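Local coordinates for fusolin (Unidentified entomopoxvirus, PDB 4OW5), which probably binds chitin through a lytic polysaccharide monooxygenase-like domain, enhances viral virulence and crystallizes in vivo into viral spindles, at residues A[1-7]-A[136-142]; A[8-14]-A[117-121]; A[146-152]-A[212-218]. Residues are numbered along the deposited sequence.

Interaction 1. Residues A[1-7]-A[136-142]; sequences HGYITFP and FEFCPTA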
loop_
_atom_site.group_PDB
_atom_site.type_symbol
_atom_site.label_atom_id
_atom_site.label_comp_id
_atom_site.label_asym_id
_atom_site.label_seq_id
_atom_site.Cartn_x
_atom_site.Cartn_y
_atom_site.Cartn_z
ATOM N N HIS A 1 -19.828 -8.594 -27.272
ATOM C CA HIS A 1 -19.017 -9.458 -26.409
ATOM C C HIS A 1 -17.599 -8.937 -26.358
ATOM O O HIS A 1 -17.024 -8.508 -27.364
ATOM C CB HIS A 1 -19.014 -10.908 -26.852
ATOM C CG HIS A 1 -20.229 -11.688 -26.448
ATOM N ND1 HIS A 1 -21.501 -11.275 -26.777
ATOM C CD2 HIS A 1 -20.316 -12.862 -25.790
ATOM C CE1 HIS A 1 -22.318 -12.201 -26.304
ATOM N NE2 HIS A 1 -21.637 -13.205 -25.764
ATOM N N GLY A 2 -17.034 -8.998 -25.185
ATOM C CA GLY A 2 -15.696 -8.478 -24.972
ATOM C C GLY A 2 -15.362 -8.280 -23.523
ATOM O O GLY A 2 -16.162 -8.591 -22.639
ATOM N N TYR A 3 -14.152 -7.800 -23.295
ATOM C CA TYR A 3 -13.587 -7.589 -21.976
ATOM C C TYR A 3 -12.486 -6.512 -22.027
ATOM O O TYR A 3 -11.958 -6.198 -23.096
ATOM C CB TYR A 3 -13.030 -8.907 -21.387
ATOM C CG TYR A 3 -12.225 -9.738 -22.364
ATOM C CD1 TYR A 3 -10.989 -9.305 -22.826
ATOM C CD2 TYR A 3 -12.752 -10.909 -22.917
ATOM C CE1 TYR A 3 -10.323 -9.973 -23.843
ATOM C CE2 TYR A 3 -12.047 -11.633 -23.882
ATOM C CZ TYR A 3 -10.844 -11.144 -24.356
ATOM O OH TYR A 3 -10.087 -11.805 -25.280
ATOM N N ILE A 4 -12.182 -5.944 -20.869
ATOM C CA ILE A 4 -11.115 -4.949 -20.725
ATOM C C ILE A 4 -9.802 -5.700 -20.833
ATOM O O ILE A 4 -9.631 -6.670 -20.096
ATOM C CB ILE A 4 -11.115 -4.128 -19.410
ATOM C CG1 ILE A 4 -12.510 -3.759 -18.873
ATOM C CG2 ILE A 4 -10.242 -2.875 -19.574
ATOM C CD1 ILE A 4 -12.439 -3.438 -17.317
ATOM N N THR A 5 -8.893 -5.265 -21.731
ATOM C CA THR A 5 -7.558 -5.851 -21.853
ATOM C C THR A 5 -6.543 -4.945 -21.206
ATOM O O THR A 5 -5.512 -5.437 -20.777
ATOM C CB THR A 5 -7.181 -6.208 -23.260
ATOM O OG1 THR A 5 -7.485 -5.116 -24.114
ATOM C CG2 THR A 5 -7.845 -7.492 -23.701
ATOM N N PHE A 6 -6.799 -3.656 -21.116
ATOM C CA PHE A 6 -5.865 -2.775 -20.388
ATOM C C PHE A 6 -6.619 -1.665 -19.684
ATOM O O PHE A 6 -7.211 -0.855 -20.387
ATOM C CB PHE A 6 -4.776 -2.157 -21.281
ATOM C CG PHE A 6 -3.752 -1.476 -20.404
ATOM C CD1 PHE A 6 -2.936 -2.220 -19.571
ATOM C CD2 PHE A 6 -3.710 -0.091 -20.296
ATOM C CE1 PHE A 6 -2.134 -1.611 -18.627
ATOM C CE2 PHE A 6 -2.821 0.532 -19.410
ATOM C CZ PHE A 6 -2.026 -0.243 -18.589
ATOM N N PRO A 7 -6.587 -1.569 -18.329
ATOM C CA PRO A 7 -5.994 -2.536 -17.365
ATOM C C PRO A 7 -6.790 -3.834 -17.433
ATOM O O PRO A 7 -8.011 -3.771 -17.514
ATOM C CB PRO A 7 -6.138 -1.848 -15.994
ATOM C CG PRO A 7 -6.768 -0.544 -16.218
ATOM C CD PRO A 7 -7.303 -0.489 -17.639
ATOM N N PHE A 136 -7.010 3.253 -21.963
ATOM C CA PHE A 136 -7.858 2.088 -21.870
ATOM C C PHE A 136 -7.892 1.345 -23.181
ATOM O O PHE A 136 -7.971 1.977 -24.236
ATOM C CB PHE A 136 -9.312 2.460 -21.489
ATOM C CG PHE A 136 -9.539 2.685 -20.024
ATOM C CD1 PHE A 136 -9.946 1.650 -19.208
ATOM C CD2 PHE A 136 -9.366 3.942 -19.463
ATOM C CE1 PHE A 136 -10.188 1.860 -17.854
ATOM C CE2 PHE A 136 -9.583 4.148 -18.100
ATOM C CZ PHE A 136 -10.018 3.111 -17.312
ATOM N N GLU A 137 -7.862 0.019 -23.120
ATOM C CA GLU A 137 -8.064 -0.847 -24.281
ATOM C C GLU A 137 -9.138 -1.855 -23.917
ATOM O O GLU A 137 -9.020 -2.576 -22.910
ATOM C CB GLU A 137 -6.758 -1.548 -24.737
ATOM C CG GLU A 137 -6.926 -2.226 -26.085
ATOM C CD GLU A 137 -5.789 -3.123 -26.534
ATOM O OE1 GLU A 137 -5.454 -4.064 -25.783
ATOM O OE2 GLU A 137 -5.291 -2.943 -27.670
ATOM N N PHE A 138 -10.241 -1.816 -24.641
ATOM C CA PHE A 138 -11.337 -2.755 -24.486
ATOM C C PHE A 138 -11.360 -3.621 -25.760
ATOM O O PHE A 138 -11.382 -3.094 -26.882
ATOM C CB PHE A 138 -12.649 -2.029 -24.229
ATOM C CG PHE A 138 -13.742 -2.971 -23.798
ATOM C CD1 PHE A 138 -14.519 -3.629 -24.734
ATOM C CD2 PHE A 138 -13.982 -3.217 -22.450
ATOM C CE1 PHE A 138 -15.487 -4.552 -24.334
ATOM C CE2 PHE A 138 -15.001 -4.080 -22.057
ATOM C CZ PHE A 138 -15.733 -4.762 -23.007
ATOM N N CYS A 139 -11.325 -4.919 -25.565
ATOM C CA CYS A 139 -11.209 -5.938 -26.592
ATOM C C CYS A 139 -12.579 -6.502 -26.963
ATOM O O CYS A 139 -13.117 -7.320 -26.212
ATOM C CB CYS A 139 -10.275 -7.030 -26.086
ATOM S SG CYS A 139 -9.916 -8.349 -27.270
ATOM N N PRO A 140 -13.153 -6.122 -28.131
ATOM C CA PRO A 140 -14.448 -6.706 -28.515
ATOM C C PRO A 140 -14.216 -8.015 -29.249
ATOM O O PRO A 140 -13.535 -8.025 -30.267
ATOM C CB PRO A 140 -15.046 -5.647 -29.431
ATOM C CG PRO A 140 -13.836 -5.022 -30.107
ATOM C CD PRO A 140 -12.666 -5.179 -29.164
ATOM N N THR A 141 -14.721 -9.124 -28.717
ATOM C CA THR A 141 -14.606 -10.394 -29.413
ATOM C C THR A 141 -15.685 -10.441 -30.522
ATOM O O THR A 141 -15.532 -11.189 -31.483
ATOM C CB THR A 141 -14.681 -11.551 -28.438
ATOM O OG1 THR A 141 -15.941 -11.560 -27.797
ATOM C CG2 THR A 141 -13.578 -11.493 -27.397
ATOM N N ALA A 142 -16.802 -9.702 -30.340
ATOM C CA ALA A 142 -17.858 -9.521 -31.334
ATOM C C ALA A 142 -18.095 -8.038 -31.468
ATOM O O ALA A 142 -18.332 -7.364 -30.466
ATOM C CB ALA A 142 -19.129 -10.214 -30.924
#

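Interaction 2. Residues A[8-14]-A[117-121]; sequences IARQRRC and WTPTV. With EDO (1,2-ethanediol), chain F; EDO (1,2-ethanediol), chain H.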
loop_
_atom_site.group_PDB
_atom_site.type_symbol
_atom_site.label_atom_id
_atom_site.label_comp_id
_atom_site.label_asym_id
_atom_site.label_seq_id
_atom_site.Cartn_x
_atom_site.Cartn_y
_atom_site.Cartn_z
ATOM N N ILE A 8 -6.128 -4.972 -17.419
ATOM C CA ILE A 8 -6.778 -6.276 -17.622
ATOM C C ILE A 8 -7.944 -6.474 -16.659
ATOM O O ILE A 8 -7.815 -6.198 -15.457
ATOM C CB ILE A 8 -5.770 -7.446 -17.572
ATOM C CG1 ILE A 8 -6.413 -8.737 -18.108
ATOM C CG2 ILE A 8 -5.132 -7.660 -16.205
ATOM C CD1 ILE A 8 -5.408 -9.919 -18.344
ATOM N N ALA A 9 -9.115 -6.890 -17.205
ATOM C CA ALA A 9 -10.283 -7.114 -16.367
ATOM C C ALA A 9 -10.003 -8.309 -15.427
ATOM O O ALA A 9 -9.268 -9.232 -15.791
ATOM C CB ALA A 9 -11.507 -7.406 -17.210
ATOM N N ARG A 10 -10.606 -8.291 -14.244
ATOM C CA ARG A 10 -10.428 -9.334 -13.228
ATOM C C ARG A 10 -10.689 -10.735 -13.775
ATOM O O ARG A 10 -9.868 -11.644 -13.579
ATOM C CB ARG A 10 -11.370 -9.072 -12.049
ATOM C CG ARG A 10 -11.151 -9.979 -10.881
ATOM C CD ARG A 10 -12.149 -9.644 -9.795
ATOM N NE ARG A 10 -11.780 -8.410 -9.095
ATOM C CZ ARG A 10 -12.438 -7.930 -8.052
ATOM N NH1 ARG A 10 -13.495 -8.575 -7.575
ATOM N NH2 ARG A 10 -12.029 -6.816 -7.454
ATOM N N GLN A 11 -11.851 -10.920 -14.403
ATOM C CA GLN A 11 -12.225 -12.226 -14.916
ATOM C C GLN A 11 -11.361 -12.628 -16.123
ATOM O O GLN A 11 -11.166 -13.819 -16.350
ATOM C CB GLN A 11 -13.711 -12.316 -15.252
ATOM C CG GLN A 11 -14.168 -11.773 -16.603
ATOM C CD GLN A 11 -13.953 -10.306 -16.813
ATOM O OE1 GLN A 11 -13.847 -9.524 -15.887
ATOM N NE2 GLN A 11 -13.985 -9.894 -18.037
ATOM N N ARG A 12 -10.925 -11.661 -16.913
ATOM C CA ARG A 12 -10.039 -11.909 -18.040
ATOM C C ARG A 12 -8.670 -12.409 -17.548
ATOM O O ARG A 12 -8.134 -13.360 -18.110
ATOM C CB ARG A 12 -9.855 -10.632 -18.887
ATOM C CG ARG A 12 -8.900 -10.798 -20.071
ATOM C CD ARG A 12 -9.253 -11.951 -20.978
ATOM N NE ARG A 12 -8.268 -12.107 -22.044
ATOM C CZ ARG A 12 -8.236 -13.115 -22.907
ATOM N NH1 ARG A 12 -9.162 -14.072 -22.866
ATOM N NH2 ARG A 12 -7.275 -13.180 -23.818
ATOM N N ARG A 13 -8.118 -11.798 -16.503
ATOM C CA ARG A 13 -6.857 -12.289 -15.921
ATOM C C ARG A 13 -7.009 -13.744 -15.443
ATOM O O ARG A 13 -6.121 -14.569 -15.687
ATOM C CB ARG A 13 -6.390 -11.409 -14.760
ATOM C CG ARG A 13 -5.095 -11.880 -14.117
ATOM C CD ARG A 13 -4.695 -11.021 -12.944
ATOM N NE ARG A 13 -3.993 -9.825 -13.384
ATOM C CZ ARG A 13 -2.674 -9.673 -13.472
ATOM N NH1 ARG A 13 -1.856 -10.681 -13.173
ATOM N NH2 ARG A 13 -2.159 -8.515 -13.872
ATOM N N CYS A 14 -8.109 -14.058 -14.761
ATOM C CA CYS A 14 -8.332 -15.419 -14.271
ATOM C C CYS A 14 -8.431 -16.392 -15.440
ATOM O O CYS A 14 -7.836 -17.449 -15.375
ATOM C CB CYS A 14 -9.563 -15.495 -13.374
ATOM S SG CYS A 14 -9.385 -14.574 -11.818
ATOM N N TRP A 117 -6.956 -9.417 -4.621
ATOM C CA TRP A 117 -7.019 -9.510 -6.082
ATOM C C TRP A 117 -5.753 -8.930 -6.683
ATOM O O TRP A 117 -5.292 -7.914 -6.188
ATOM C CB TRP A 117 -8.249 -8.794 -6.641
ATOM C CG TRP A 117 -9.525 -9.525 -6.356
ATOM C CD1 TRP A 117 -10.412 -9.289 -5.345
ATOM C CD2 TRP A 117 -10.007 -10.672 -7.051
ATOM N NE1 TRP A 117 -11.486 -10.143 -5.460
ATOM C CE2 TRP A 117 -11.213 -11.063 -6.431
ATOM C CE3 TRP A 117 -9.546 -11.398 -8.163
ATOM C CZ2 TRP A 117 -11.956 -12.140 -6.882
ATOM C CZ3 TRP A 117 -10.291 -12.474 -8.607
ATOM C CH2 TRP A 117 -11.481 -12.823 -7.982
ATOM N N THR A 118 -5.162 -9.593 -7.696
ATOM C CA THR A 118 -3.905 -9.141 -8.278
ATOM C C THR A 118 -4.182 -7.921 -9.146
ATOM O O THR A 118 -4.953 -8.029 -10.105
ATOM C CB THR A 118 -3.207 -10.232 -9.082
ATOM O OG1 THR A 118 -2.965 -11.336 -8.227
ATOM C CG2 THR A 118 -1.863 -9.748 -9.708
ATOM N N PRO A 119 -3.530 -6.778 -8.860
ATOM C CA PRO A 119 -3.772 -5.599 -9.682
ATOM C C PRO A 119 -2.766 -5.388 -10.767
ATOM O O PRO A 119 -1.656 -5.883 -10.710
ATOM C CB PRO A 119 -3.641 -4.477 -8.660
ATOM C CG PRO A 119 -2.461 -4.961 -7.790
ATOM C CD PRO A 119 -2.640 -6.464 -7.719
ATOM N N THR A 120 -3.137 -4.550 -11.713
ATOM C CA THR A 120 -2.231 -3.948 -12.661
ATOM C C THR A 120 -1.459 -2.904 -11.853
ATOM O O THR A 120 -2.087 -2.048 -11.224
ATOM C CB THR A 120 -2.992 -3.300 -13.826
ATOM O OG1 THR A 120 -3.575 -4.331 -14.632
ATOM C CG2 THR A 120 -2.080 -2.356 -14.662
ATOM N N VAL A 121 -0.135 -2.943 -11.888
ATOM C CA VAL A 121 0.713 -2.028 -11.128
ATOM C C VAL A 121 1.230 -0.933 -12.027
ATOM O O VAL A 121 2.060 -1.198 -12.884
ATOM C CB VAL A 121 1.882 -2.791 -10.475
ATOM C CG1 VAL A 121 2.823 -1.831 -9.756
ATOM C CG2 VAL A 121 1.357 -3.886 -9.531
HETATM C C1 EDO F . -3.728 -11.354 -23.204
HETATM O O1 EDO F . -4.650 -11.528 -24.272
HETATM C C2 EDO F . -4.491 -11.062 -21.879
HETATM O O2 EDO F . -5.756 -10.460 -22.148
HETATM C C1 EDO H . -16.205 -7.104 -5.868
HETATM O O1 EDO H . -17.483 -7.001 -5.340
HETATM C C2 EDO H . -15.196 -7.668 -4.862
HETATM O O2 EDO H . -13.965 -7.108 -5.252
HETATM O O HOH W 1 -5.995 -4.866 -13.911
HETATM O O HOH W 2 -4.696 -7.357 -12.765
#

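Interaction 3. Residues A[146-152]-A[212-218]; sequences PSFFEIY and YVRWQRN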
loop_
_atom_site.group_PDB
_atom_site.type_symbol
_atom_site.label_atom_id
_atom_site.label_comp_id
_atom_site.label_asym_id
_atom_site.label_seq_id
_atom_site.Cartn_x
_atom_site.Cartn_y
_atom_site.Cartn_z
ATOM N N PRO A 146 -24.599 0.602 -32.696
ATOM C CA PRO A 146 -24.022 1.663 -31.843
ATOM C C PRO A 146 -23.857 1.219 -30.366
ATOM O O PRO A 146 -24.550 0.337 -29.869
ATOM C CB PRO A 146 -25.035 2.814 -31.977
ATOM C CG PRO A 146 -26.334 2.152 -32.289
ATOM C CD PRO A 146 -26.001 0.888 -33.052
ATOM N N SER A 147 -22.960 1.876 -29.676
ATOM C CA SER A 147 -22.704 1.584 -28.278
ATOM C C SER A 147 -22.027 2.751 -27.612
ATOM O O SER A 147 -21.641 3.734 -28.272
ATOM C CB SER A 147 -21.834 0.340 -28.165
ATOM O OG SER A 147 -20.545 0.593 -28.705
ATOM N N PHE A 148 -21.918 2.672 -26.296
ATOM C CA PHE A 148 -21.222 3.688 -25.508
ATOM C C PHE A 148 -20.591 3.029 -24.284
ATOM O O PHE A 148 -20.941 1.904 -23.906
ATOM C CB PHE A 148 -22.171 4.828 -25.088
ATOM C CG PHE A 148 -23.229 4.495 -24.064
ATOM C CD1 PHE A 148 -24.480 4.053 -24.454
ATOM C CD2 PHE A 148 -22.992 4.676 -22.702
ATOM C CE1 PHE A 148 -25.471 3.794 -23.508
ATOM C CE2 PHE A 148 -23.969 4.355 -21.764
ATOM C CZ PHE A 148 -25.227 3.994 -22.181
ATOM N N PHE A 149 -19.687 3.752 -23.659
ATOM C CA PHE A 149 -19.001 3.271 -22.459
ATOM C C PHE A 149 -19.204 4.188 -21.304
ATOM O O PHE A 149 -19.414 5.388 -21.480
ATOM C CB PHE A 149 -17.487 3.176 -22.695
ATOM C CG PHE A 149 -17.045 2.016 -23.537
ATOM C CD1 PHE A 149 -17.139 2.065 -24.921
ATOM C CD2 PHE A 149 -16.476 0.891 -22.954
ATOM C CE1 PHE A 149 -16.731 0.990 -25.695
ATOM C CE2 PHE A 149 -16.061 -0.175 -23.729
ATOM C CZ PHE A 149 -16.230 -0.139 -25.090
ATOM N N GLU A 150 -19.115 3.618 -20.116
ATOM C CA GLU A 150 -19.042 4.351 -18.866
ATOM C C GLU A 150 -17.926 3.750 -18.091
ATOM O O GLU A 150 -17.796 2.529 -18.088
ATOM C CB GLU A 150 -20.336 4.327 -18.073
ATOM C CG GLU A 150 -21.477 4.973 -18.797
ATOM C CD GLU A 150 -22.761 5.010 -18.007
ATOM O OE1 GLU A 150 -23.036 4.021 -17.295
ATOM O OE2 GLU A 150 -23.518 5.997 -18.135
ATOM N N ILE A 151 -17.073 4.581 -17.494
ATOM C CA ILE A 151 -15.954 4.105 -16.680
ATOM C C ILE A 151 -16.096 4.764 -15.332
ATOM O O ILE A 151 -16.361 5.975 -15.253
ATOM C CB ILE A 151 -14.577 4.372 -17.331
ATOM C CG1 ILE A 151 -14.525 3.834 -18.780
ATOM C CG2 ILE A 151 -13.429 3.811 -16.457
ATOM C CD1 ILE A 151 -13.192 4.131 -19.515
ATOM N N TYR A 152 -15.943 3.955 -14.285
ATOM C CA TYR A 152 -16.018 4.357 -12.901
ATOM C C TYR A 152 -14.774 3.991 -12.143
ATOM O O TYR A 152 -14.118 3.019 -12.483
ATOM C CB TYR A 152 -17.204 3.694 -12.198
ATOM C CG TYR A 152 -18.542 3.994 -12.828
ATOM C CD1 TYR A 152 -19.376 4.968 -12.298
ATOM C CD2 TYR A 152 -19.005 3.262 -13.914
ATOM C CE1 TYR A 152 -20.617 5.238 -12.854
ATOM C CE2 TYR A 152 -20.248 3.519 -14.479
ATOM C CZ TYR A 152 -21.042 4.532 -13.963
ATOM O OH TYR A 152 -22.274 4.818 -14.477
ATOM N N TYR A 212 -14.336 0.258 -12.872
ATOM C CA TYR A 212 -15.517 -0.449 -13.345
ATOM C C TYR A 212 -15.891 0.078 -14.730
ATOM O O TYR A 212 -16.025 1.276 -14.903
ATOM C CB TYR A 212 -16.659 -0.272 -12.373
ATOM C CG TYR A 212 -17.795 -1.266 -12.512
ATOM C CD1 TYR A 212 -17.555 -2.640 -12.504
ATOM C CD2 TYR A 212 -19.110 -0.835 -12.653
ATOM C CE1 TYR A 212 -18.593 -3.552 -12.592
ATOM C CE2 TYR A 212 -20.161 -1.739 -12.683
ATOM C CZ TYR A 212 -19.901 -3.095 -12.683
ATOM O OH TYR A 212 -20.954 -3.960 -12.656
ATOM N N VAL A 213 -15.969 -0.809 -15.708
ATOM C CA VAL A 213 -16.253 -0.447 -17.105
ATOM C C VAL A 213 -17.550 -1.104 -17.539
ATOM O O VAL A 213 -17.713 -2.334 -17.433
ATOM C CB VAL A 213 -15.109 -0.858 -18.052
ATOM C CG1 VAL A 213 -15.443 -0.521 -19.513
ATOM C CG2 VAL A 213 -13.805 -0.186 -17.660
ATOM N N ARG A 214 -18.426 -0.273 -18.093
ATOM C CA ARG A 214 -19.695 -0.647 -18.660
ATOM C C ARG A 214 -19.657 -0.384 -20.159
ATOM O O ARG A 214 -19.383 0.744 -20.556
ATOM C CB ARG A 214 -20.808 0.176 -18.030
ATOM C CG ARG A 214 -22.178 -0.191 -18.582
ATOM C CD ARG A 214 -23.211 0.754 -18.052
ATOM N NE ARG A 214 -24.539 0.468 -18.585
ATOM C CZ ARG A 214 -25.525 1.359 -18.702
ATOM N NH1 ARG A 214 -25.343 2.623 -18.328
ATOM N NH2 ARG A 214 -26.702 0.990 -19.180
ATOM N N TRP A 215 -19.905 -1.394 -20.975
ATOM C CA TRP A 215 -19.987 -1.273 -22.439
ATOM C C TRP A 215 -21.429 -1.571 -22.783
ATOM O O TRP A 215 -21.882 -2.707 -22.630
ATOM C CB TRP A 215 -19.016 -2.203 -23.170
ATOM C CG TRP A 215 -19.155 -2.141 -24.668
ATOM C CD1 TRP A 215 -19.432 -1.042 -25.431
ATOM C CD2 TRP A 215 -18.962 -3.222 -25.587
ATOM N NE1 TRP A 215 -19.453 -1.381 -26.760
ATOM C CE2 TRP A 215 -19.172 -2.712 -26.886
ATOM C CE3 TRP A 215 -18.636 -4.574 -25.439
ATOM C CZ2 TRP A 215 -19.092 -3.519 -28.033
ATOM C CZ3 TRP A 215 -18.556 -5.373 -26.577
ATOM C CH2 TRP A 215 -18.793 -4.848 -27.853
ATOM N N GLN A 216 -22.189 -0.534 -23.093
ATOM C CA GLN A 216 -23.620 -0.644 -23.289
ATOM C C GLN A 216 -23.999 -0.501 -24.754
ATOM O O GLN A 216 -23.661 0.484 -25.383
ATOM C CB GLN A 216 -24.320 0.445 -22.469
ATOM C CG GLN A 216 -25.867 0.474 -22.594
ATOM C CD GLN A 216 -26.519 -0.805 -22.161
ATOM O OE1 GLN A 216 -26.364 -1.254 -21.005
ATOM N NE2 GLN A 216 -27.306 -1.412 -23.032
ATOM N N ARG A 217 -24.723 -1.485 -25.280
ATOM C CA ARG A 217 -25.263 -1.428 -26.628
ATOM C C ARG A 217 -26.460 -0.482 -26.656
ATOM O O ARG A 217 -27.335 -0.544 -25.795
ATOM C CB ARG A 217 -25.686 -2.814 -27.116
ATOM C CG ARG A 217 -24.538 -3.793 -27.202
ATOM C CD ARG A 217 -24.969 -5.105 -27.825
ATOM N NE ARG A 217 -25.346 -4.937 -29.228
ATOM C CZ ARG A 217 -25.807 -5.903 -30.009
ATOM N NH1 ARG A 217 -25.946 -7.136 -29.539
ATOM N NH2 ARG A 217 -26.102 -5.654 -31.279
ATOM N N ASN A 218 -26.493 0.396 -27.646
ATOM C CA ASN A 218 -27.612 1.315 -27.844
ATOM C C ASN A 218 -28.671 0.634 -28.676
ATOM O O ASN A 218 -28.755 0.945 -29.865
ATOM C CB ASN A 218 -27.160 2.563 -28.590
ATOM C CG ASN A 218 -26.445 3.542 -27.779
ATOM O OD1 ASN A 218 -25.222 3.563 -27.774
ATOM N ND2 ASN A 218 -27.181 4.442 -27.178
HETATM O O HOH W 3 -25.177 -2.395 -30.595
#

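Interaction 1. Residues A[1-7]-A[136-142]
His1, Tyr3 and Glu137 bury the most surface where strand 2-6 pairs antiparallel with strand 131-140. Just beyond the Gly2-Pro140 pair, His1 O accepts from Thr141 N at 2.7 Å and from Ala142 N at 3.2 Å, fixing the start of the chain while the imidazole turns outward, NE2 hydrogen-bonded to Glu68. His1 and nearby His144 are copper- and zinc-binding residues, though this chain holds no metal, consistent with the histidine brace of lytic polysaccharide monooxygenases and with the pairing positioning His1 for it. Tyr3 forms a hydrogen-bonded pair with Cys139 (Tyr3 N to Cys139 O 3.1 Å, Cys139 N to Tyr3 O 2.9 Å), and its ring lies obliquely beside the sulfur of Cys139, which is disulfide-bonded to Cys189. At Glu137 a classic beta bulge shifts the register: Glu137 O receives both Thr5 N (2.9 Å) and Phe6 N (3.1 Å), while Thr5 OG1 donates to Glu137 OE1 at 2.8 Å. Ser187 and Gln188 also hold this carboxylate. Within this chain strand 2-6 is outermost in its sheet; strand 194-203 flanks 131-140 on the other edge, Ile4 and Phe138 face strand 209-217, and Phe6 meets Tyr348 of the second subunit.

Interaction 2. Residues A[8-14]-A[117-121]
Arg10 lays its guanidinium flat on the indole of Trp117, the planes only 7° apart. Arg10 CZ sits 3.5 Å from the centroid of the five-membered ring of Trp117, a cation-pi contact, and Arg10 CD sits 3.4 Å from the centroid of its six-membered ring, a CH-pi contact, so the side chain, bent at chi3, covers both rings. The guanidinium edge stays available for a salt bridge to Asp230, the carbonyl of Met111 and an ethanediol probably from the crystallisation liquor, while Trp117 NE1 donates a hydrogen bond to the carbonyl of Val113. At the indole edge, Cys14 SG, disulfide-linked to Cys34, approaches Trp117 CZ3 to 3.9 Å. One helical turn after Arg10, Arg13 places a guanidinium face over the methyl of Thr118, with Arg13 NH1 3.6 Å from Thr118 CG2. One water joins Ile8 O (2.7 Å) to Thr120 OG1 (2.6 Å); another accepts weakly from Arg13 NE and donates to Thr118 O. Arg13 NH1 and Thr120 OG1 are hydrogen-bonded to the hydroxyls of Tyr338 and Tyr345, respectively, of the second subunit. Away from the metal site, this planar arginine-tryptophan cation-pi stack fastens helix 10-17 to the lead-in of strand 120-123 within the LPMO-like domain.

Interaction 3. Residues A[146-152]-A[212-218]
Strands 147-152 and 212-217 run antiparallel at 170°, their axes 4.7 Å apart, in unbroken register from Ser147-Arg217 to Tyr152-Tyr212. This regular ladder belongs to the fibronectin type III-like beta-sandwich of the domain. Paired backbone bonds of 2.8 to 2.9 Å join Phe148 N and O to Gln216 O and N, Glu150 to Arg214, and Tyr152 to Tyr212 in the same way. On the face bearing Phe149, Ile151, Val213 and Trp215, the ring of Phe149 makes an offset stack with the five-membered ring of Trp215, centroids 4.3 Å apart; Phe138 and Tyr196 of the other sheet pack against both. The opposite face is more polar: Glu150 OE1 forms a salt bridge with Arg214 NH1 at 2.9 Å, and Gln216 CB packs over the Phe148 ring. Near the metal-binding end, Arg217 touches His144. There Trp215 reaches across the strands, its NE1 donating to Ser147 OG at 3.0 Å.

How the interactions relate
Interaction 1 lies between the other two: its centre is about 13 Å from that of interaction 2 and about 11 Å from that of interaction 3, and it touches both, whereas the centres of 2 and 3 lie about 19 Å apart without contact. Along the sequence, interaction 2 is nested within the loop closed by interaction 1, and interaction 3 follows. Strand 2-6 is followed, after a short loop, by helix 10-17, with Ile4 O 2.9 Å from Ala9 N. Interactions 1 and 3 lie on facing sheets of the sandwich, meeting where Phe138 CE1 comes 3.3 Å from Trp215 CE3; interactions 2 and 3 reach the same sheet. His1 of the metal site lies at the end of interaction 1, and Arg217 of interaction 3 approaches His144, while interactions 1 and 2 both meet the second subunit.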